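Local atomic coordinates of Fe-S binding reductase, putative (Thermus thermophilus, PDB entry 2D4P), a protein that is of unknown function but has a GNAT-like acetyltransferase fold and may transfer acyl groups. Residues E8-L11 with D12-N15; A32-G35 with H36-L39; P22-L25 with G26-R29. One frame throughout, in Å; residues are numbered along the deposited sequence.

How the contacts relate
The three contacts lie in the first third of the chain, around the two helices 11-16 and 25-34. Contact 1 (8-15) starts the first helix, contact 3 (22-29) starts the second, and contact 2 (32-39) ends the second and enters strand 38-42. Contacts 1 and 3 have centres about 9 Å apart and are joined by a salt bridge of 2.7 Å from Glu8 OE2 to Arg29 NE. Asn15 OD1 also lies 2.9 Å from Val23 N, a probable hydrogen bond. Contact 2 meets contact 1 through packing, with Leu14 CD2 3.7 Å from Leu39 CD1. Contacts 2 and 3 share helix 25-34, their centres about 12 Å apart.

Contact 1: E8-L11 with D12-N15; sequences EEDL and DRLN
Asp10 O accepts from Leu14 N at 3.0 Å and Leu11 O accepts from Asn15 N, the opening bonds of helix 11-16, which follows a 3-10 turn closed by Leu11 N to Glu8 O. Leu11 O is gripped twice. Asn15 ND2 also reaches it at 3.0 Å, standing above the carbonyl plane on a bent bond (N-H...O 139°). CG of Asn15 lies beside its own backbone N (chi1 -82°), which folds the amide back over the preceding turn. The same ND2 touches Leu11 CD1 at 3.4 Å, and the two side chains run alongside each other. Asn15 OD1 goes to Val23 N. This is the first helix after strand 2-4 in the GNAT-like fold, and Leu14 is buried against helix 25-34 and strands 38-42 and 45-56. One turn back, Asp10 OD1 forms a salt bridge of 3.3 Å with Arg13 NH1. Carboxylate and guanidinium planes are nearly perpendicular, 81° apart, so the two groups do not pair flat. Asp10 OD2 turns to Arg4 and to Thr7 N; the buried carboxylate is thus shared between two arginines, which probably favours its charged form. Two waters donate to Glu9 O and accept from Asp12 N and Arg13 N, at 2.9 Å and 3.1 Å respectively.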
loop_
_atom_site.group_PDB
_atom_site.type_symbol
_atom_site.label_atom_id
_atom_site.label_comp_id
_atom_site.label_asym_id
_atom_site.label_seq_id
_atom_site.Cartn_x
_atom_site.Cartn_y
_atom_site.Cartn_z
ATOM N N GLU A 8 -1.441 15.661 -6.218
ATOM C CA GLU A 8 -0.087 16.191 -6.408
ATOM C C GLU A 8 0.333 17.105 -5.273
ATOM O O GLU A 8 1.513 17.195 -4.952
ATOM C CB GLU A 8 0.024 16.873 -7.770
ATOM C CG GLU A 8 -0.020 15.854 -8.889
ATOM C CD GLU A 8 0.032 16.468 -10.275
ATOM O OE1 GLU A 8 0.577 17.593 -10.405
ATOM O OE2 GLU A 8 -0.474 15.806 -11.224
ATOM N N GLU A 9 -0.656 17.743 -4.646
ATOM C CA GLU A 9 -0.431 18.646 -3.525
ATOM C C GLU A 9 0.139 17.928 -2.299
ATOM O O GLU A 9 0.706 18.568 -1.407
ATOM C CB GLU A 9 -1.744 19.358 -3.158
ATOM C CG GLU A 9 -2.168 20.457 -4.142
ATOM C CD GLU A 9 -2.696 19.952 -5.504
ATOM O OE1 GLU A 9 -3.203 18.801 -5.614
ATOM O OE2 GLU A 9 -2.604 20.729 -6.494
ATOM N N ASP A 10 -0.007 16.602 -2.278
ATOM C CA ASP A 10 0.444 15.759 -1.188
ATOM C C ASP A 10 1.845 15.191 -1.358
ATOM O O ASP A 10 2.290 14.384 -0.547
ATOM C CB ASP A 10 -0.507 14.578 -1.057
ATOM C CG ASP A 10 -1.877 14.986 -0.608
ATOM O OD1 ASP A 10 -2.003 15.776 0.361
ATOM O OD2 ASP A 10 -2.895 14.554 -1.159
ATOM N N LEU A 11 2.546 15.599 -2.401
ATOM C CA LEU A 11 3.877 15.053 -2.643
ATOM C C LEU A 11 4.822 15.154 -1.398
ATOM O O LEU A 11 5.408 14.156 -0.976
ATOM C CB LEU A 11 4.473 15.694 -3.904
ATOM C CG LEU A 11 5.836 15.170 -4.347
ATOM C CD1 LEU A 11 5.797 13.697 -4.667
ATOM C CD2 LEU A 11 6.313 15.997 -5.537
ATOM N N ASP A 12 4.920 16.335 -0.785
ATOM C CA ASP A 12 5.717 16.512 0.435
ATOM C C ASP A 12 5.305 15.643 1.619
ATOM O O ASP A 12 6.159 15.111 2.315
ATOM C CB ASP A 12 5.703 17.984 0.861
ATOM C CG ASP A 12 6.480 18.856 -0.083
ATOM O OD1 ASP A 12 7.215 18.292 -0.903
ATOM O OD2 ASP A 12 6.444 20.111 -0.056
ATOM N N ARG A 13 4.000 15.522 1.845
ATOM C CA ARG A 13 3.454 14.669 2.888
ATOM C C ARG A 13 3.865 13.222 2.672
ATOM O O ARG A 13 4.264 12.548 3.622
ATOM C CB ARG A 13 1.926 14.721 2.882
ATOM C CG ARG A 13 1.307 15.991 3.383
ATOM C CD ARG A 13 -0.205 15.885 3.348
ATOM N NE ARG A 13 -0.901 17.003 3.971
ATOM C CZ ARG A 13 -1.231 18.115 3.350
ATOM N NH1 ARG A 13 -0.897 18.307 2.076
ATOM N NH2 ARG A 13 -1.881 19.065 4.022
ATOM N N LEU A 14 3.754 12.733 1.430
ATOM C CA LEU A 14 4.174 11.369 1.136
ATOM C C LEU A 14 5.657 11.190 1.448
ATOM O O LEU A 14 6.044 10.223 2.070
ATOM C CB LEU A 14 3.917 10.997 -0.318
ATOM C CG LEU A 14 2.447 10.852 -0.739
ATOM C CD1 LEU A 14 2.405 10.325 -2.190
ATOM C CD2 LEU A 14 1.739 9.908 0.158
ATOM N N ASN A 15 6.461 12.157 1.040
ATOM C CA ASN A 15 7.901 12.032 1.173
ATOM C C ASN A 15 8.334 12.198 2.614
ATOM O O ASN A 15 9.348 11.649 3.033
ATOM C CB ASN A 15 8.578 12.987 0.204
ATOM C CG ASN A 15 8.648 12.405 -1.182
ATOM O OD1 ASN A 15 9.373 11.442 -1.399
ATOM N ND2 ASN A 15 7.863 12.940 -2.113
HETATM O O HOH W 1 2.204 17.756 0.655
HETATM O O HOH W 2 3.772 18.702 -1.893
#

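Contact 2: A32-G35 with H36-L39; sequences ARTG and HSFL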
loop_
_atom_site.group_PDB
_atom_site.type_symbol
_atom_site.label_atom_id
_atom_site.label_comp_id
_atom_site.label_asym_id
_atom_site.label_seq_id
_atom_site.Cartn_x
_atom_site.Cartn_y
_atom_site.Cartn_z
ATOM N N ALA A 32 -2.012 7.700 -7.885
ATOM C CA ALA A 32 -3.267 8.431 -7.707
ATOM C C ALA A 32 -4.324 7.948 -8.704
ATOM O O ALA A 32 -5.501 7.955 -8.378
ATOM C CB ALA A 32 -3.062 9.944 -7.861
ATOM N N ARG A 33 -3.904 7.549 -9.895
ATOM C CA ARG A 33 -4.834 7.148 -10.963
ATOM C C ARG A 33 -5.377 5.722 -10.738
ATOM O O ARG A 33 -6.389 5.373 -11.336
ATOM C CB ARG A 33 -4.163 7.193 -12.355
ATOM C CG ARG A 33 -4.101 8.558 -13.062
ATOM C CD ARG A 33 -3.501 8.461 -14.475
ATOM N NE ARG A 33 -2.034 8.683 -14.497
ATOM C CZ ARG A 33 -1.092 7.782 -14.837
ATOM N NH1 ARG A 33 -1.399 6.522 -15.181
ATOM N NH2 ARG A 33 0.190 8.154 -14.809
ATOM N N THR A 34 -4.745 4.910 -9.891
ATOM C CA THR A 34 -5.162 3.488 -9.768
ATOM C C THR A 34 -6.519 3.323 -9.148
ATOM O O THR A 34 -7.233 2.358 -9.446
ATOM C CB THR A 34 -4.192 2.635 -8.926
ATOM O OG1 THR A 34 -4.083 3.197 -7.611
ATOM C CG2 THR A 34 -2.771 2.614 -9.503
ATOM N N GLY A 35 -6.873 4.242 -8.256
ATOM C CA GLY A 35 -8.023 4.077 -7.363
ATOM C C GLY A 35 -7.829 3.116 -6.201
ATOM O O GLY A 35 -8.770 2.808 -5.504
ATOM N N HIS A 36 -6.595 2.671 -5.986
ATOM C CA HIS A 36 -6.230 1.711 -4.952
ATOM C C HIS A 36 -5.192 2.233 -3.956
ATOM O O HIS A 36 -4.785 1.510 -3.063
ATOM C CB HIS A 36 -5.716 0.418 -5.601
ATOM C CG HIS A 36 -6.742 -0.268 -6.453
ATOM N ND1 HIS A 36 -7.949 -0.704 -5.936
ATOM C CD2 HIS A 36 -6.780 -0.528 -7.781
ATOM C CE1 HIS A 36 -8.657 -1.252 -6.910
ATOM N NE2 HIS A 36 -7.981 -1.142 -8.043
ATOM N N SER A 37 -4.789 3.491 -4.098
ATOM C CA SER A 37 -3.691 4.064 -3.299
ATOM C C SER A 37 -4.239 5.166 -2.380
ATOM O O SER A 37 -5.134 5.930 -2.763
ATOM C CB SER A 37 -2.616 4.611 -4.231
ATOM O OG SER A 37 -2.103 3.574 -5.048
ATOM N N PHE A 38 -3.704 5.216 -1.161
ATOM C CA PHE A 38 -4.232 6.064 -0.100
ATOM C C PHE A 38 -3.163 6.709 0.756
ATOM O O PHE A 38 -2.057 6.208 0.868
ATOM C CB PHE A 38 -5.196 5.242 0.776
ATOM C CG PHE A 38 -6.348 4.723 0.022
ATOM C CD1 PHE A 38 -6.286 3.496 -0.596
ATOM C CD2 PHE A 38 -7.477 5.524 -0.158
ATOM C CE1 PHE A 38 -7.309 3.057 -1.356
ATOM C CE2 PHE A 38 -8.555 5.072 -0.916
ATOM C CZ PHE A 38 -8.475 3.828 -1.498
ATOM N N LEU A 39 -3.552 7.821 1.382
ATOM C CA LEU A 39 -2.785 8.516 2.406
ATOM C C LEU A 39 -3.559 8.441 3.718
ATOM O O LEU A 39 -4.793 8.580 3.718
ATOM C CB LEU A 39 -2.622 9.985 1.988
ATOM C CG LEU A 39 -1.915 10.982 2.924
ATOM C CD1 LEU A 39 -0.417 10.661 3.039
ATOM C CD2 LEU A 39 -2.107 12.398 2.416
HETATM O O HOH W 3 -5.589 5.675 -6.128
#
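Thr34 reaches forward over Gly35 to His36. Its CB lies 3.8 Å from His36 N, and OG1 at the tip accepts from that same N at 3.0 Å, on a fairly straight bond (N-H...O 162°). A chi1 of 58° places OG1 for this, flanked by the threonine's own N and C, while CG2 is turned away from the carbonyl carbon. Ser37 OG is a further neighbour of OG1, at 3.3 Å. The threonine hydroxyl bonds foremost to Phe31 O; Ala52 O of strand 45-56 competes for the same proton. Gly35 is the first residue to leave the helix and has a positive phi (75°). The chain turns there and runs through His36 and Ser37 into strand 38-42 of the mixed sheet, a helix-to-strand connection of the GNAT-like fold. The His36 ring folds back on this turn. His36 CD2 comes within 3.4 Å of Thr34 O, and His36 CG lies 3.6 Å from Gly35 C; ND1 has its polar partner in Ser86 OG of helix 73-89. Ser37 OG bonds chiefly to Ala52 N. A water accepts from Ser37 N at 3.1 Å and, weakly, from Gly35 N, linking the two amides. Phe38 CZ lies 4.1 Å from Gly35 O, and the ring packs against Leu79, Ala82, Val83 and Ser86 of helix 73-89.

Contact 3: P22-L25 with G26-R29; sequences PVSL and GALR
Ser24 is the N-cap of helix 25-34, the second helix of this GNAT-like fold. Its OG accepts from Ala27 N at 3.0 Å (N-H...O 159°), which satisfies an amide of the first helical turn. The serine's first torsion (chi1 67°) swings the hydroxyl back over its own main chain, within range of that amide. Ser24 OG also lies 3.4 Å from Ala27 CB. Regular helical bonding follows at once: Ser24 O accepts from Leu28 N, and Leu25 O from Arg29 N, both at 2.9 Å. Just before the cap, Val23 places CG1 beside the first turn. This Val23 methyl touches Ala27 CB at 4.0 Å and lies slightly farther from Leu28 CB, so one branch serves two helix residues. Leu25 and Arg29, one turn apart, make a further side-chain contact. The arginine chain is extended from CG to NE. Arg29 CG rests on Leu25 O at 3.4 Å, and farther out the guanidinium passes across the leucine. Leu25 CD2 stands over one face of this flat group, offset toward its rim, with Arg29 NH2 3.6 Å away. The charged end has its strongest partner outside the turn, a salt bridge from NE to Glu8 OE2. That bond, together with the leucine methyl over its face, probably limits rotation of the group. Val23 packs on Ala18 in the loop between the two helices. Leu28 packs on Phe6 and on Leu11 and Leu14 of helix 11-16, and helix 25-34 then runs on to the turn before strand 38-42.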
loop_
_atom_site.group_PDB
_atom_site.type_symbol
_atom_site.label_atom_id
_atom_site.label_comp_id
_atom_site.label_asym_id
_atom_site.label_seq_id
_atom_site.Cartn_x
_atom_site.Cartn_y
_atom_site.Cartn_z
ATOM N N PRO A 22 12.429 7.930 -1.803
ATOM C CA PRO A 22 11.467 8.974 -2.150
ATOM C C PRO A 22 10.452 8.522 -3.195
ATOM O O PRO A 22 10.688 7.621 -4.006
ATOM C CB PRO A 22 12.347 10.121 -2.688
ATOM C CG PRO A 22 13.669 9.530 -2.998
ATOM C CD PRO A 22 13.793 8.232 -2.274
ATOM N N VAL A 23 9.297 9.160 -3.137
ATOM C CA VAL A 23 8.234 8.992 -4.114
ATOM C C VAL A 23 8.352 10.153 -5.076
ATOM O O VAL A 23 8.340 11.328 -4.665
ATOM C CB VAL A 23 6.826 9.035 -3.419
ATOM C CG1 VAL A 23 5.711 8.794 -4.437
ATOM C CG2 VAL A 23 6.763 8.026 -2.291
ATOM N N SER A 24 8.495 9.846 -6.357
ATOM C CA SER A 24 8.534 10.899 -7.361
ATOM C C SER A 24 7.126 11.395 -7.673
ATOM O O SER A 24 6.129 10.725 -7.384
ATOM C CB SER A 24 9.195 10.396 -8.655
ATOM O OG SER A 24 8.365 9.400 -9.274
ATOM N N LEU A 25 7.060 12.561 -8.293
ATOM C CA LEU A 25 5.814 13.085 -8.804
ATOM C C LEU A 25 5.196 12.130 -9.807
ATOM O O LEU A 25 3.984 11.965 -9.809
ATOM C CB LEU A 25 6.021 14.436 -9.494
ATOM C CG LEU A 25 4.785 15.168 -10.006
ATOM C CD1 LEU A 25 3.772 15.363 -8.897
ATOM C CD2 LEU A 25 5.193 16.513 -10.590
ATOM N N GLY A 26 6.037 11.514 -10.648
ATOM C CA GLY A 26 5.552 10.551 -11.621
ATOM C C GLY A 26 4.891 9.360 -10.956
ATOM O O GLY A 26 3.825 8.902 -11.384
ATOM N N ALA A 27 5.527 8.862 -9.902
ATOM C CA ALA A 27 4.982 7.745 -9.133
ATOM C C ALA A 27 3.680 8.144 -8.435
ATOM O O ALA A 27 2.709 7.421 -8.504
ATOM C CB ALA A 27 5.994 7.236 -8.125
ATOM N N LEU A 28 3.658 9.324 -7.831
ATOM C CA LEU A 28 2.457 9.820 -7.171
ATOM C C LEU A 28 1.296 9.876 -8.167
ATOM O O LEU A 28 0.209 9.376 -7.888
ATOM C CB LEU A 28 2.714 11.212 -6.568
ATOM C CG LEU A 28 1.548 11.881 -5.810
ATOM C CD1 LEU A 28 2.085 12.955 -4.864
ATOM C CD2 LEU A 28 0.533 12.522 -6.742
ATOM N N ARG A 29 1.547 10.437 -9.351
ATOM C CA ARG A 29 0.515 10.577 -10.376
ATOM C C ARG A 29 -0.059 9.235 -10.839
ATOM O O ARG A 29 -1.278 9.071 -10.960
ATOM C CB ARG A 29 1.060 11.354 -11.578
ATOM C CG ARG A 29 1.115 12.846 -11.373
ATOM C CD ARG A 29 1.881 13.572 -12.473
ATOM N NE ARG A 29 1.872 15.012 -12.251
ATOM C CZ ARG A 29 2.490 15.899 -13.035
ATOM N NH1 ARG A 29 3.202 15.497 -14.076
ATOM N NH2 ARG A 29 2.411 17.193 -12.758
#